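Local coordinates for putative phenazine biosynthesis PhzC/PhzF protein (Clostridium difficile, PDB 4DUN) that probably acts as an isomerase of the PhzF family, although its substrate has not been established, at residues Val89-Lys93 and Glu104-Asn108; Arg145-Leu151 and Trp173-Thr179; Glu154-Tyr160 and Val188-Phe192; Gln181-Phe187 and Trp214-Lys220. All coordinates share one frame. Where two conformers were deposited one is given. Numbering follows the deposited sequence.

Contact 1 of 4, residues Val89-Lys93 and Glu104-Asn108; sequences VNVKK and EVTRN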
loop_
_atom_site.group_PDB
_atom_site.type_symbol
_atom_site.label_atom_id
_atom_site.label_comp_id
_atom_site.label_asym_id
_atom_site.label_seq_id
_atom_site.Cartn_x
_atom_site.Cartn_y
_atom_site.Cartn_z
ATOM N N VAL A 89 -25.221 13.227 -9.197
ATOM C CA VAL A 89 -24.452 14.388 -9.632
ATOM C C VAL A 89 -24.995 15.698 -9.058
ATOM O O VAL A 89 -26.147 16.064 -9.288
ATOM C CB VAL A 89 -24.276 14.466 -11.173
ATOM C CG1 VAL A 89 -23.414 15.669 -11.568
ATOM C CG2 VAL A 89 -23.646 13.179 -11.712
ATOM N N ASN A 90 -24.115 16.394 -8.308
ATOM C CA ASN A 90 -24.308 17.708 -7.669
ATOM C C ASN A 90 -25.275 17.691 -6.485
ATOM O O ASN A 90 -25.681 18.765 -6.036
ATOM C CB ASN A 90 -24.713 18.796 -8.686
ATOM C CG ASN A 90 -23.611 19.107 -9.669
ATOM O OD1 ASN A 90 -22.428 19.206 -9.315
ATOM N ND2 ASN A 90 -23.970 19.260 -10.929
ATOM N N VAL A 91 -25.560 16.506 -5.896
ATOM C CA VAL A 91 -26.365 16.443 -4.662
ATOM C C VAL A 91 -25.595 17.237 -3.575
ATOM O O VAL A 91 -24.359 17.150 -3.528
ATOM C CB VAL A 91 -26.704 14.984 -4.210
ATOM C CG1 VAL A 91 -25.456 14.200 -3.769
ATOM C CG2 VAL A 91 -27.772 14.978 -3.115
ATOM N N LYS A 92 -26.317 18.047 -2.766
ATOM C CA LYS A 92 -25.696 18.887 -1.737
ATOM C C LYS A 92 -25.566 18.179 -0.388
ATOM O O LYS A 92 -24.563 18.374 0.290
ATOM C CB LYS A 92 -26.477 20.210 -1.564
ATOM C CG LYS A 92 -26.393 21.144 -2.786
ATOM C CD LYS A 92 -24.953 21.513 -3.165
ATOM C CE LYS A 92 -24.777 21.687 -4.654
ATOM N NZ LYS A 92 -23.481 21.121 -5.122
ATOM N N LYS A 93 -26.572 17.383 0.014
ATOM C CA LYS A 93 -26.567 16.679 1.306
ATOM C C LYS A 93 -26.414 15.179 1.104
ATOM O O LYS A 93 -27.237 14.567 0.407
ATOM C CB LYS A 93 -27.872 16.962 2.077
ATOM C CG LYS A 93 -27.998 18.370 2.638
ATOM C CD LYS A 93 -29.077 18.403 3.719
ATOM C CE LYS A 93 -29.593 19.793 4.013
ATOM N NZ LYS A 93 -30.614 19.781 5.097
ATOM N N GLU A 104 -23.536 12.863 8.232
ATOM C CA GLU A 104 -23.967 13.767 7.170
ATOM C C GLU A 104 -22.769 14.527 6.625
ATOM O O GLU A 104 -21.901 14.933 7.392
ATOM C CB GLU A 104 -25.044 14.750 7.653
ATOM C CG GLU A 104 -25.600 15.605 6.525
ATOM C CD GLU A 104 -26.927 16.270 6.808
ATOM O OE1 GLU A 104 -26.925 17.493 7.068
ATOM O OE2 GLU A 104 -27.971 15.583 6.743
ATOM N N VAL A 105 -22.720 14.703 5.297
ATOM C CA VAL A 105 -21.670 15.479 4.617
ATOM C C VAL A 105 -22.414 16.503 3.740
ATOM O O VAL A 105 -23.373 16.131 3.059
ATOM C CB VAL A 105 -20.636 14.635 3.813
ATOM C CG1 VAL A 105 -19.534 15.528 3.215
ATOM C CG2 VAL A 105 -20.017 13.538 4.687
ATOM N N THR A 106 -22.007 17.784 3.798
ATOM C CA THR A 106 -22.620 18.819 2.963
ATOM C C THR A 106 -21.607 19.314 1.952
ATOM O O THR A 106 -20.479 19.631 2.330
ATOM C CB THR A 106 -23.175 19.978 3.809
ATOM O OG1 THR A 106 -24.113 19.457 4.747
ATOM C CG2 THR A 106 -23.863 21.036 2.947
ATOM N N ARG A 107 -21.999 19.357 0.667
ATOM C CA ARG A 107 -21.160 19.886 -0.403
ATOM C C ARG A 107 -21.463 21.361 -0.543
ATOM O O ARG A 107 -22.617 21.743 -0.762
ATOM C CB ARG A 107 -21.386 19.149 -1.749
ATOM C CG ARG A 107 -20.388 19.613 -2.819
ATOM C CD ARG A 107 -20.595 18.911 -4.130
ATOM N NE ARG A 107 -19.797 19.505 -5.206
ATOM C CZ ARG A 107 -19.741 19.007 -6.432
ATOM N NH1 ARG A 107 -20.432 17.920 -6.743
ATOM N NH2 ARG A 107 -19.010 19.605 -7.367
ATOM N N ASN A 108 -20.448 22.195 -0.378
ATOM C CA ASN A 108 -20.588 23.652 -0.492
ATOM C C ASN A 108 -19.590 24.068 -1.567
ATOM O O ASN A 108 -18.389 24.149 -1.298
ATOM C CB ASN A 108 -20.329 24.305 0.881
ATOM C CG ASN A 108 -20.359 25.821 0.884
ATOM O OD1 ASN A 108 -20.446 26.487 -0.161
ATOM N ND2 ASN A 108 -20.308 26.404 2.078
HETATM O O HOH W 1 -19.958 17.777 -9.595
#
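Arg-107, Lys-92 and Lys-93 give up the most surface where the loop leading into strand 93-98 runs alongside strand 101-108. The backbone joins first: Arg-107 N donates to Lys-92 O at 2.8 Å and nearly in line, and the same oxygen receives a CA-H...O contact from Thr-106 CA at 3.3 Å. Lys-93 then faces Thr-106 as an antiparallel non-hydrogen-bonded pair, so the loop turns into strand here, at the open end of a beta hairpin. The extended Arg-107 side chain reaches back along the loop, its guanidinium linked to Asn-90 through a water that lies 2.9 Å from both Arg-107 NH1 and Asn-90 OD1. Lys-92 NZ comes within 4.0 Å of Arg-107 NE, a proximity of like charges, and makes a weak hydrogen bond to Asn-90 O. Arg-107 is also held by Asn-110 and Gly-109 in the following turn and by Ser-84 of helix 73-87. That helix covers Val-91 and Val-105, while strand 111-117 pairs along the other edge of strand 101-108.

Contact 2 of 4, residues Arg145-Leu151 and Trp173-Thr179; sequences RDLILLL and WLGIIIT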
loop_
_atom_site.group_PDB
_atom_site.type_symbol
_atom_site.label_atom_id
_atom_site.label_comp_id
_atom_site.label_asym_id
_atom_site.label_seq_id
_atom_site.Cartn_x
_atom_site.Cartn_y
_atom_site.Cartn_z
ATOM N N ARG A 145 -8.751 12.598 23.648
ATOM C CA ARG A 145 -8.610 11.228 23.117
ATOM C C ARG A 145 -7.112 11.043 22.748
ATOM O O ARG A 145 -6.500 10.011 23.037
ATOM C CB ARG A 145 -9.512 11.043 21.888
ATOM C CG ARG A 145 -9.377 9.671 21.223
ATOM C CD ARG A 145 -9.912 9.669 19.809
ATOM N NE ARG A 145 -9.098 10.490 18.907
ATOM C CZ ARG A 145 -9.435 10.775 17.654
ATOM N NH1 ARG A 145 -8.650 11.541 16.909
ATOM N NH2 ARG A 145 -10.551 10.283 17.131
ATOM N N ASP A 146 -6.534 12.116 22.191
ATOM C CA ASP A 146 -5.137 12.220 21.779
ATOM C C ASP A 146 -4.350 13.129 22.720
ATOM O O ASP A 146 -4.929 13.966 23.435
ATOM C CB ASP A 146 -5.060 12.796 20.351
ATOM C CG ASP A 146 -5.904 12.056 19.330
ATOM O OD1 ASP A 146 -5.689 10.838 19.154
ATOM O OD2 ASP A 146 -6.796 12.688 18.732
ATOM N N LEU A 147 -3.018 12.977 22.701
ATOM C CA LEU A 147 -2.115 13.844 23.458
ATOM C C LEU A 147 -1.755 15.016 22.560
ATOM O O LEU A 147 -1.429 14.812 21.382
ATOM C CB LEU A 147 -0.854 13.089 23.905
ATOM C CG LEU A 147 0.181 13.886 24.698
ATOM C CD1 LEU A 147 -0.368 14.311 26.071
ATOM C CD2 LEU A 147 1.458 13.043 24.912
ATOM N N ILE A 148 -1.869 16.242 23.083
ATOM C CA ILE A 148 -1.604 17.433 22.280
ATOM C C ILE A 148 -0.373 18.138 22.828
ATOM O O ILE A 148 -0.369 18.558 23.990
ATOM C CB ILE A 148 -2.842 18.362 22.238
ATOM C CG1 ILE A 148 -4.074 17.588 21.681
ATOM C CG2 ILE A 148 -2.551 19.632 21.401
ATOM C CD1 ILE A 148 -5.386 18.127 22.095
ATOM N N LEU A 149 0.644 18.290 21.971
ATOM C CA LEU A 149 1.903 18.948 22.330
ATOM C C LEU A 149 2.027 20.256 21.600
ATOM O O LEU A 149 2.123 20.285 20.364
ATOM C CB LEU A 149 3.126 18.045 22.021
ATOM C CG LEU A 149 3.077 16.585 22.565
ATOM C CD1 LEU A 149 4.275 15.769 22.079
ATOM C CD2 LEU A 149 2.968 16.555 24.091
ATOM N N LEU A 150 1.974 21.350 22.357
ATOM C CA LEU A 150 2.124 22.674 21.775
ATOM C C LEU A 150 3.603 22.970 21.599
ATOM O O LEU A 150 4.341 23.051 22.586
ATOM C CB LEU A 150 1.420 23.759 22.628
ATOM C CG LEU A 150 1.664 25.209 22.171
ATOM C CD1 LEU A 150 0.906 25.526 20.868
ATOM C CD2 LEU A 150 1.322 26.196 23.256
ATOM N N LEU A 151 4.043 23.148 20.343
ATOM C CA LEU A 151 5.439 23.489 20.069
ATOM C C LEU A 151 5.563 25.001 19.868
ATOM O O LEU A 151 4.548 25.678 19.758
ATOM C CB LEU A 151 5.995 22.691 18.882
ATOM C CG LEU A 151 5.913 21.141 18.979
ATOM C CD1 LEU A 151 6.688 20.481 17.829
ATOM C CD2 LEU A 151 6.455 20.602 20.321
ATOM N N TRP A 173 -3.196 7.664 25.485
ATOM C CA TRP A 173 -3.758 8.381 24.333
ATOM C C TRP A 173 -3.756 7.539 23.046
ATOM O O TRP A 173 -2.931 6.637 22.908
ATOM C CB TRP A 173 -2.984 9.702 24.116
ATOM C CG TRP A 173 -3.072 10.604 25.315
ATOM C CD1 TRP A 173 -4.123 11.402 25.662
ATOM C CD2 TRP A 173 -2.147 10.659 26.413
ATOM N NE1 TRP A 173 -3.880 12.008 26.873
ATOM C CE2 TRP A 173 -2.683 11.554 27.366
ATOM C CE3 TRP A 173 -0.889 10.076 26.661
ATOM C CZ2 TRP A 173 -2.020 11.858 28.563
ATOM C CZ3 TRP A 173 -0.229 10.385 27.842
ATOM C CH2 TRP A 173 -0.787 11.272 28.775
ATOM N N LEU A 174 -4.698 7.829 22.119
ATOM C CA LEU A 174 -4.808 7.110 20.843
ATOM C C LEU A 174 -3.688 7.545 19.891
ATOM O O LEU A 174 -2.940 6.711 19.379
ATOM C CB LEU A 174 -6.195 7.317 20.183
ATOM C CG LEU A 174 -6.378 6.709 18.758
ATOM C CD1 LEU A 174 -6.331 5.188 18.776
ATOM C CD2 LEU A 174 -7.687 7.158 18.132
ATOM N N GLY A 175 -3.613 8.842 19.653
ATOM C CA GLY A 175 -2.618 9.449 18.784
ATOM C C GLY A 175 -1.862 10.556 19.485
ATOM O O GLY A 175 -2.261 11.021 20.559
ATOM N N ILE A 176 -0.761 10.976 18.876
ATOM C CA ILE A 176 0.092 12.044 19.397
ATOM C C ILE A 176 0.038 13.184 18.396
ATOM O O ILE A 176 0.437 13.013 17.238
ATOM C CB ILE A 176 1.559 11.571 19.659
ATOM C CG1 ILE A 176 1.636 10.242 20.481
ATOM C CG2 ILE A 176 2.418 12.695 20.254
ATOM C CD1 ILE A 176 0.984 10.239 21.914
ATOM N N ILE A 177 -0.420 14.346 18.866
ATOM C CA ILE A 177 -0.544 15.545 18.052
ATOM C C ILE A 177 0.530 16.559 18.453
ATOM O O ILE A 177 0.719 16.818 19.649
ATOM C CB ILE A 177 -1.967 16.175 18.224
ATOM C CG1 ILE A 177 -3.112 15.214 17.799
ATOM C CG2 ILE A 177 -2.087 17.551 17.512
ATOM C CD1 ILE A 177 -4.475 15.668 18.305
ATOM N N ILE A 178 1.189 17.167 17.459
ATOM C CA ILE A 178 2.086 18.286 17.690
ATOM C C ILE A 178 1.437 19.476 16.971
ATOM O O ILE A 178 0.875 19.298 15.893
ATOM C CB ILE A 178 3.569 18.033 17.309
ATOM C CG1 ILE A 178 3.727 17.696 15.804
ATOM C CG2 ILE A 178 4.203 16.970 18.222
ATOM C CD1 ILE A 178 5.201 17.647 15.306
ATOM N N THR A 179 1.404 20.655 17.598
ATOM C CA THR A 179 0.711 21.793 16.980
ATOM C C THR A 179 1.453 23.096 17.264
ATOM O O THR A 179 2.174 23.185 18.251
ATOM C CB THR A 179 -0.773 21.849 17.481
ATOM O OG1 THR A 179 -1.497 22.825 16.738
ATOM C CG2 THR A 179 -0.891 22.168 18.974
#
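A ladder of backbone hydrogen bonds joins the two segments: Leu-147 N to Gly-175 O (3.0 Å), Ile-177 N to Leu-147 O (2.8 Å), Leu-149 N to Ile-177 O (2.8 Å), Thr-179 N to Leu-149 O (2.9 Å) and Leu-151 N to Thr-179 O (2.8 Å). Before the ladder, at the N-terminal ends of the two segments, Leu-174 N donates to Arg-145 O at 3.0 Å, and Asp-146 OD1 takes a weak bond from Gly-175 N at 2.9 Å. The Asp-146 carboxylate also forms a salt bridge with Arg-145, NH1 to OD2 2.8 Å, and accepts a hydrogen bond from Tyr-191. Each strand bonds through every second residue, as parallel pairing requires, and the chain returns through helices 154-159 and 164-167, which makes this a beta-alpha-beta connection within one half of the PhzF fold. Leu-147, Leu-149, Ile-176 and Ile-178 line one face of the sheet. There Leu-147 CB sits over the Trp-173 five-membered ring, 3.8 Å from its centroid in a CH-pi contact, while Leu-149 CD1 meets Ile-176 CG2 and Ile-178 CG2, both at 4.0 Å. On the other face Ile-148 CG1 packs on Ile-177 CD1 at 3.9 Å, and helix 207-218 covers Ile-148, Leu-150 and Thr-179.

Contact 3 of 4, residues Glu154-Tyr160 and Val188-Phe192; sequences EQEVINY and VSRYF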
loop_
_atom_site.group_PDB
_atom_site.type_symbol
_atom_site.label_atom_id
_atom_site.label_comp_id
_atom_site.label_asym_id
_atom_site.label_seq_id
_atom_site.Cartn_x
_atom_site.Cartn_y
_atom_site.Cartn_z
ATOM N N GLU A 154 6.075 26.765 13.772
ATOM C CA GLU A 154 5.787 25.880 12.656
ATOM C C GLU A 154 7.069 25.096 12.306
ATOM O O GLU A 154 6.992 23.888 12.072
ATOM C CB GLU A 154 5.282 26.699 11.458
ATOM C CG GLU A 154 5.072 25.857 10.216
ATOM C CD GLU A 154 4.430 26.588 9.062
ATOM O OE1 GLU A 154 5.114 26.788 8.037
ATOM O OE2 GLU A 154 3.233 26.934 9.164
ATOM N N GLN A 155 8.252 25.762 12.367
ATOM C CA GLN A 155 9.536 25.117 12.102
ATOM C C GLN A 155 9.743 23.905 13.028
ATOM O O GLN A 155 10.172 22.858 12.548
ATOM C CB GLN A 155 10.719 26.101 12.243
ATOM C CG GLN A 155 12.007 25.566 11.604
ATOM C CD GLN A 155 11.817 25.218 10.140
ATOM O OE1 GLN A 155 11.419 26.057 9.328
ATOM N NE2 GLN A 155 12.041 23.957 9.782
ATOM N N GLU A 156 9.403 24.033 14.322
ATOM C CA GLU A 156 9.568 22.919 15.271
ATOM C C GLU A 156 8.632 21.746 14.916
ATOM O O GLU A 156 9.052 20.582 15.006
ATOM C CB GLU A 156 9.343 23.373 16.716
ATOM C CG GLU A 156 10.536 24.107 17.299
ATOM C CD GLU A 156 10.472 24.343 18.795
ATOM O OE1 GLU A 156 9.437 24.004 19.416
ATOM O OE2 GLU A 156 11.477 24.837 19.355
ATOM N N VAL A 157 7.425 22.055 14.412
ATOM C CA VAL A 157 6.453 21.045 13.950
ATOM C C VAL A 157 7.062 20.312 12.740
ATOM O O VAL A 157 7.100 19.086 12.735
ATOM C CB VAL A 157 5.058 21.666 13.660
ATOM C CG1 VAL A 157 4.128 20.678 12.939
ATOM C CG2 VAL A 157 4.414 22.144 14.964
ATOM N N ILE A 158 7.590 21.058 11.760
ATOM C CA ILE A 158 8.246 20.487 10.568
ATOM C C ILE A 158 9.458 19.609 10.985
ATOM O O ILE A 158 9.636 18.526 10.433
ATOM C CB ILE A 158 8.674 21.621 9.581
ATOM C CG1 ILE A 158 7.442 22.397 9.040
ATOM C CG2 ILE A 158 9.548 21.087 8.414
ATOM C CD1 ILE A 158 7.779 23.758 8.405
ATOM N N ASN A 159 10.287 20.088 11.940
ATOM C CA ASN A 159 11.518 19.399 12.371
ATOM C C ASN A 159 11.308 18.082 13.102
ATOM O O ASN A 159 12.210 17.236 13.105
ATOM C CB ASN A 159 12.342 20.313 13.286
ATOM C CG ASN A 159 12.977 21.475 12.566
ATOM O OD1 ASN A 159 12.953 21.564 11.334
ATOM N ND2 ASN A 159 13.562 22.394 13.323
ATOM N N TYR A 160 10.156 17.922 13.751
ATOM C CA TYR A 160 9.893 16.742 14.561
ATOM C C TYR A 160 9.996 15.449 13.751
ATOM O O TYR A 160 9.493 15.370 12.637
ATOM C CB TYR A 160 8.511 16.869 15.196
ATOM C CG TYR A 160 8.207 15.829 16.248
ATOM C CD1 TYR A 160 7.539 14.649 15.919
ATOM C CD2 TYR A 160 8.501 16.061 17.589
ATOM C CE1 TYR A 160 7.248 13.689 16.890
ATOM C CE2 TYR A 160 8.170 15.132 18.573
ATOM C CZ TYR A 160 7.540 13.947 18.218
ATOM O OH TYR A 160 7.202 13.037 19.185
ATOM N N VAL A 188 -1.078 24.900 12.611
ATOM C CA VAL A 188 -0.600 23.711 11.931
ATOM C C VAL A 188 -0.550 22.573 12.903
ATOM O O VAL A 188 -0.475 22.801 14.117
ATOM C CB VAL A 188 0.797 23.920 11.256
ATOM C CG1 VAL A 188 0.745 24.975 10.153
ATOM C CG2 VAL A 188 1.892 24.254 12.288
ATOM N N SER A 189 -0.528 21.353 12.383
ATOM C CA SER A 189 -0.378 20.153 13.221
ATOM C C SER A 189 0.141 18.988 12.396
ATOM O O SER A 189 0.185 19.052 11.173
ATOM C CB SER A 189 -1.684 19.762 13.918
ATOM O OG SER A 189 -2.626 19.221 12.997
ATOM N N ARG A 190 0.629 17.983 13.092
ATOM C CA ARG A 190 1.021 16.683 12.570
ATOM C C ARG A 190 0.460 15.664 13.553
ATOM O O ARG A 190 0.423 15.926 14.762
ATOM C CB ARG A 190 2.527 16.540 12.362
ATOM C CG ARG A 190 3.044 17.374 11.180
ATOM C CD ARG A 190 4.543 17.408 11.165
ATOM N NE ARG A 190 5.101 16.115 10.784
ATOM C CZ ARG A 190 6.364 15.756 10.971
ATOM N NH1 ARG A 190 7.229 16.597 11.549
ATOM N NH2 ARG A 190 6.780 14.558 10.586
ATOM N N TYR A 191 -0.040 14.548 13.032
ATOM C CA TYR A 191 -0.689 13.524 13.846
ATOM C C TYR A 191 0.034 12.194 13.651
ATOM O O TYR A 191 0.156 11.719 12.523
ATOM C CB TYR A 191 -2.181 13.423 13.449
ATOM C CG TYR A 191 -3.010 12.509 14.320
ATOM C CD1 TYR A 191 -3.017 11.132 14.114
ATOM C CD2 TYR A 191 -3.900 13.028 15.256
ATOM C CE1 TYR A 191 -3.813 10.284 14.896
ATOM C CE2 TYR A 191 -4.692 12.192 16.048
ATOM C CZ TYR A 191 -4.646 10.820 15.863
ATOM O OH TYR A 191 -5.431 9.995 16.631
ATOM N N PHE A 192 0.482 11.585 14.749
ATOM C CA PHE A 192 1.227 10.327 14.718
ATOM C C PHE A 192 0.420 9.181 15.325
ATOM O O PHE A 192 -0.166 9.323 16.410
ATOM C CB PHE A 192 2.588 10.484 15.442
ATOM C CG PHE A 192 3.401 11.620 14.845
ATOM C CD1 PHE A 192 4.058 11.463 13.628
ATOM C CD2 PHE A 192 3.465 12.858 15.477
ATOM C CE1 PHE A 192 4.763 12.528 13.048
ATOM C CE2 PHE A 192 4.161 13.923 14.894
ATOM C CZ PHE A 192 4.816 13.744 13.686
#
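Val-188, the second residue of strand 187-193, directs its side chain at the first turn of helix 154-159. Its CG1 lies 3.3 Å from Glu-154 OE2, and its CG2 is 4.2 Å from Val-157 CG2; the Glu-154 carboxylate is engaged by Ser-183 in the loop just before the strand. Ser-189 turns its side chain away from the helix, and the next residue, Arg-190, comes back towards it. The Arg-190 side chain lies along Val-157, CD to CG1 3.7 Å, and carries its guanidinium to the C-terminal end of the helix, where NH1 donates to Val-157 O and to Tyr-160 O, both at 2.8 Å. Helix 154-159 ends at this point: Tyr-160 is the first residue to leave helical geometry, and a single nitrogen bridges a carbonyl of the last turn and one just beyond it. The helix belongs to the connection between parallel strands 147-150 and 176-181 and lies against one face of the sheet, with its axis 8.7 Å from that of strand 188-192 and inclined to it by 22°. A salt bridge from Arg-190 to Glu-199 ties the same guanidinium to the neighbouring strand 198-200. Tyr-191 points to the opposite side of the strand, where its hydroxyl reaches Asp-146. Phe-192 returns to the helix side: its ring meets that of Tyr-160 obliquely, with centroids 5.3 Å apart and CE2 3.6 Å from Tyr-160 CD1.

Contact 4 of 4, residues Gln181-Phe187 and Trp214-Lys220; sequences QGSNTDF and WSEKLGK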
loop_
_atom_site.group_PDB
_atom_site.type_symbol
_atom_site.label_atom_id
_atom_site.label_comp_id
_atom_site.label_asym_id
_atom_site.label_seq_id
_atom_site.Cartn_x
_atom_site.Cartn_y
_atom_site.Cartn_z
ATOM N N GLN A 181 1.349 27.744 15.887
ATOM C CA GLN A 181 0.743 28.737 14.989
ATOM C C GLN A 181 1.349 28.562 13.589
ATOM O O GLN A 181 2.521 28.193 13.479
ATOM C CB GLN A 181 1.006 30.161 15.490
ATOM C CG GLN A 181 -0.071 30.699 16.395
ATOM C CD GLN A 181 0.174 32.148 16.709
ATOM O OE1 GLN A 181 -0.142 33.042 15.916
ATOM N NE2 GLN A 181 0.738 32.404 17.871
ATOM N N GLY A 182 0.577 28.825 12.542
ATOM C CA GLY A 182 1.092 28.671 11.180
ATOM C C GLY A 182 1.723 29.919 10.589
ATOM O O GLY A 182 1.436 31.041 11.025
ATOM N N SER A 183 2.572 29.720 9.557
ATOM C CA SER A 183 3.224 30.799 8.805
ATOM C C SER A 183 2.261 31.361 7.756
ATOM O O SER A 183 2.160 32.571 7.607
ATOM C CB SER A 183 4.487 30.279 8.122
ATOM O OG SER A 183 4.166 29.248 7.197
ATOM N N ASN A 184 1.592 30.461 7.008
ATOM C CA ASN A 184 0.665 30.747 5.915
ATOM C C ASN A 184 -0.786 30.433 6.332
ATOM O O ASN A 184 -1.725 30.786 5.628
ATOM C CB ASN A 184 1.073 29.890 4.690
ATOM C CG ASN A 184 0.351 30.231 3.413
ATOM O OD1 ASN A 184 0.576 31.281 2.801
ATOM N ND2 ASN A 184 -0.541 29.345 2.985
ATOM N N THR A 185 -0.960 29.781 7.479
ATOM C CA THR A 185 -2.273 29.383 8.008
ATOM C C THR A 185 -2.408 29.832 9.456
ATOM O O THR A 185 -1.421 30.273 10.045
ATOM C CB THR A 185 -2.435 27.847 7.894
ATOM O OG1 THR A 185 -1.422 27.199 8.671
ATOM C CG2 THR A 185 -2.404 27.344 6.443
ATOM N N ASP A 186 -3.613 29.721 10.041
ATOM C CA ASP A 186 -3.811 30.107 11.440
ATOM C C ASP A 186 -3.034 29.199 12.370
ATOM O O ASP A 186 -2.392 29.686 13.308
ATOM C CB ASP A 186 -5.303 30.114 11.812
ATOM C CG ASP A 186 -6.023 31.209 11.087
ATOM O OD1 ASP A 186 -5.861 32.384 11.481
ATOM O OD2 ASP A 186 -6.687 30.908 10.079
ATOM N N PHE A 187 -3.092 27.872 12.119
ATOM C CA PHE A 187 -2.375 26.902 12.924
ATOM C C PHE A 187 -2.020 25.705 12.094
ATOM O O PHE A 187 -2.567 25.513 11.002
ATOM C CB PHE A 187 -3.151 26.496 14.195
ATOM C CG PHE A 187 -4.477 25.798 14.002
ATOM C CD1 PHE A 187 -5.658 26.524 13.941
ATOM C CD2 PHE A 187 -4.545 24.406 13.947
ATOM C CE1 PHE A 187 -6.891 25.875 13.855
ATOM C CE2 PHE A 187 -5.775 23.752 13.862
ATOM C CZ PHE A 187 -6.942 24.493 13.802
ATOM N N TRP A 214 -7.302 26.730 19.402
ATOM C CA TRP A 214 -6.748 27.853 18.649
ATOM C C TRP A 214 -7.753 28.993 18.509
ATOM O O TRP A 214 -7.336 30.157 18.456
ATOM C CB TRP A 214 -6.201 27.393 17.297
ATOM C CG TRP A 214 -4.912 26.629 17.428
ATOM C CD1 TRP A 214 -4.725 25.289 17.246
ATOM C CD2 TRP A 214 -3.639 27.162 17.826
ATOM N NE1 TRP A 214 -3.401 24.966 17.437
ATOM C CE2 TRP A 214 -2.720 26.089 17.834
ATOM C CE3 TRP A 214 -3.185 28.448 18.174
ATOM C CZ2 TRP A 214 -1.377 26.258 18.176
ATOM C CZ3 TRP A 214 -1.855 28.610 18.524
ATOM C CH2 TRP A 214 -0.958 27.532 18.492
ATOM N N SER A 215 -9.071 28.679 18.502
ATOM C CA SER A 215 -10.097 29.724 18.479
ATOM C C SER A 215 -9.936 30.675 19.680
ATOM O O SER A 215 -10.018 31.886 19.494
ATOM C CB SER A 215 -11.497 29.120 18.504
ATOM O OG SER A 215 -12.467 30.151 18.578
ATOM N N GLU A 216 -9.697 30.120 20.883
ATOM C CA GLU A 216 -9.515 30.881 22.113
ATOM C C GLU A 216 -8.194 31.677 22.080
ATOM O O GLU A 216 -8.182 32.860 22.430
ATOM C CB GLU A 216 -9.566 29.936 23.335
ATOM C CG GLU A 216 -9.426 30.616 24.695
ATOM C CD GLU A 216 -10.376 31.762 24.995
ATOM O OE1 GLU A 216 -9.892 32.815 25.471
ATOM O OE2 GLU A 216 -11.598 31.615 24.754
ATOM N N LYS A 217 -7.098 31.031 21.651
ATOM C CA LYS A 217 -5.765 31.642 21.579
ATOM C C LYS A 217 -5.669 32.778 20.560
ATOM O O LYS A 217 -5.002 33.776 20.828
ATOM C CB LYS A 217 -4.698 30.571 21.239
ATOM C CG LYS A 217 -4.374 29.614 22.392
ATOM C CD LYS A 217 -3.508 30.276 23.490
ATOM C CE LYS A 217 -3.526 29.503 24.790
ATOM N NZ LYS A 217 -2.700 30.161 25.838
ATOM N N LEU A 218 -6.324 32.623 19.401
ATOM C CA LEU A 218 -6.237 33.574 18.289
ATOM C C LEU A 218 -7.418 34.554 18.224
ATOM O O LEU A 218 -7.336 35.539 17.497
ATOM C CB LEU A 218 -6.102 32.810 16.944
ATOM C CG LEU A 218 -4.908 31.821 16.816
ATOM C CD1 LEU A 218 -4.946 31.084 15.498
ATOM C CD2 LEU A 218 -3.546 32.545 16.953
ATOM N N GLY A 219 -8.483 34.279 18.972
ATOM C CA GLY A 219 -9.701 35.090 18.991
ATOM C C GLY A 219 -10.433 35.075 17.662
ATOM O O GLY A 219 -10.926 36.114 17.218
ATOM N N LYS A 220 -10.504 33.897 17.011
ATOM C CA LYS A 220 -11.140 33.737 15.698
ATOM C C LYS A 220 -12.139 32.576 15.673
ATOM O O LYS A 220 -11.856 31.511 16.226
ATOM C CB LYS A 220 -10.075 33.484 14.617
ATOM C CG LYS A 220 -9.154 34.659 14.336
ATOM C CD LYS A 220 -8.064 34.286 13.321
ATOM C CE LYS A 220 -8.508 34.487 11.894
ATOM N NZ LYS A 220 -7.360 34.489 10.956
HETATM O O HOH W 2 -8.155 32.572 8.486
#
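The loop Gln-181 to Phe-187 folds back on itself, with Gly-182 N bonded to Asp-186 O at 3.2 Å, and connects strands 176-181 and 187-193, which form a beta hairpin. Beside it, helix 207-218 finishes at Leu-218, and Gly-219 takes up a positive phi as the chain turns away; Lys-220 N donates to Ser-215 O at 3.2 Å. The aromatic side chains meet at the C-terminal end of the loop, where strand 187-193 begins. Phe-187 and the five-membered ring of Trp-214 form an offset stack, centroids 4.2 Å apart and planes at 13°, and Phe-187 CB rests over that same ring in a CH-pi contact. Gln-181 CG approaches Trp-214 CZ3 at 3.5 Å, while Leu-218 CD1 packs 3.8 Å from Asp-186 CB. Further out, Lys-220 NZ makes a salt bridge to Asp-186 OD1 at 2.6 Å, and a water links NZ to Asp-186 OD2. The indole nitrogen of Trp-214 bonds to Thr-179 on strand 176-181, whereas strands 222-227 and 233-239 supply Ala-225 and Cys-237 against Phe-187.

In the fold
Contact 1 closes first along the chain and stands apart, its centre about 28 to 32 Å from those of the other three. Contacts 2, 3 and 4 cluster in the other half of the protein, their centres about 11 to 17 Å apart. Strands 176-181 and 187-193 are neighbours in the sheet that contacts 2 and 3 share, and the segments of contact 3 alternate along the chain with those of both 2 and 4. Thr-179 joins the three: its OG1 is within hydrogen-bonding distance of Val-188 O and Trp-214 NE1. Helices 154-159 and 207-218 cover opposite faces of the same part of the sheet, while the hairpin of contact 1 belongs to the other half of this two-part PhzF fold.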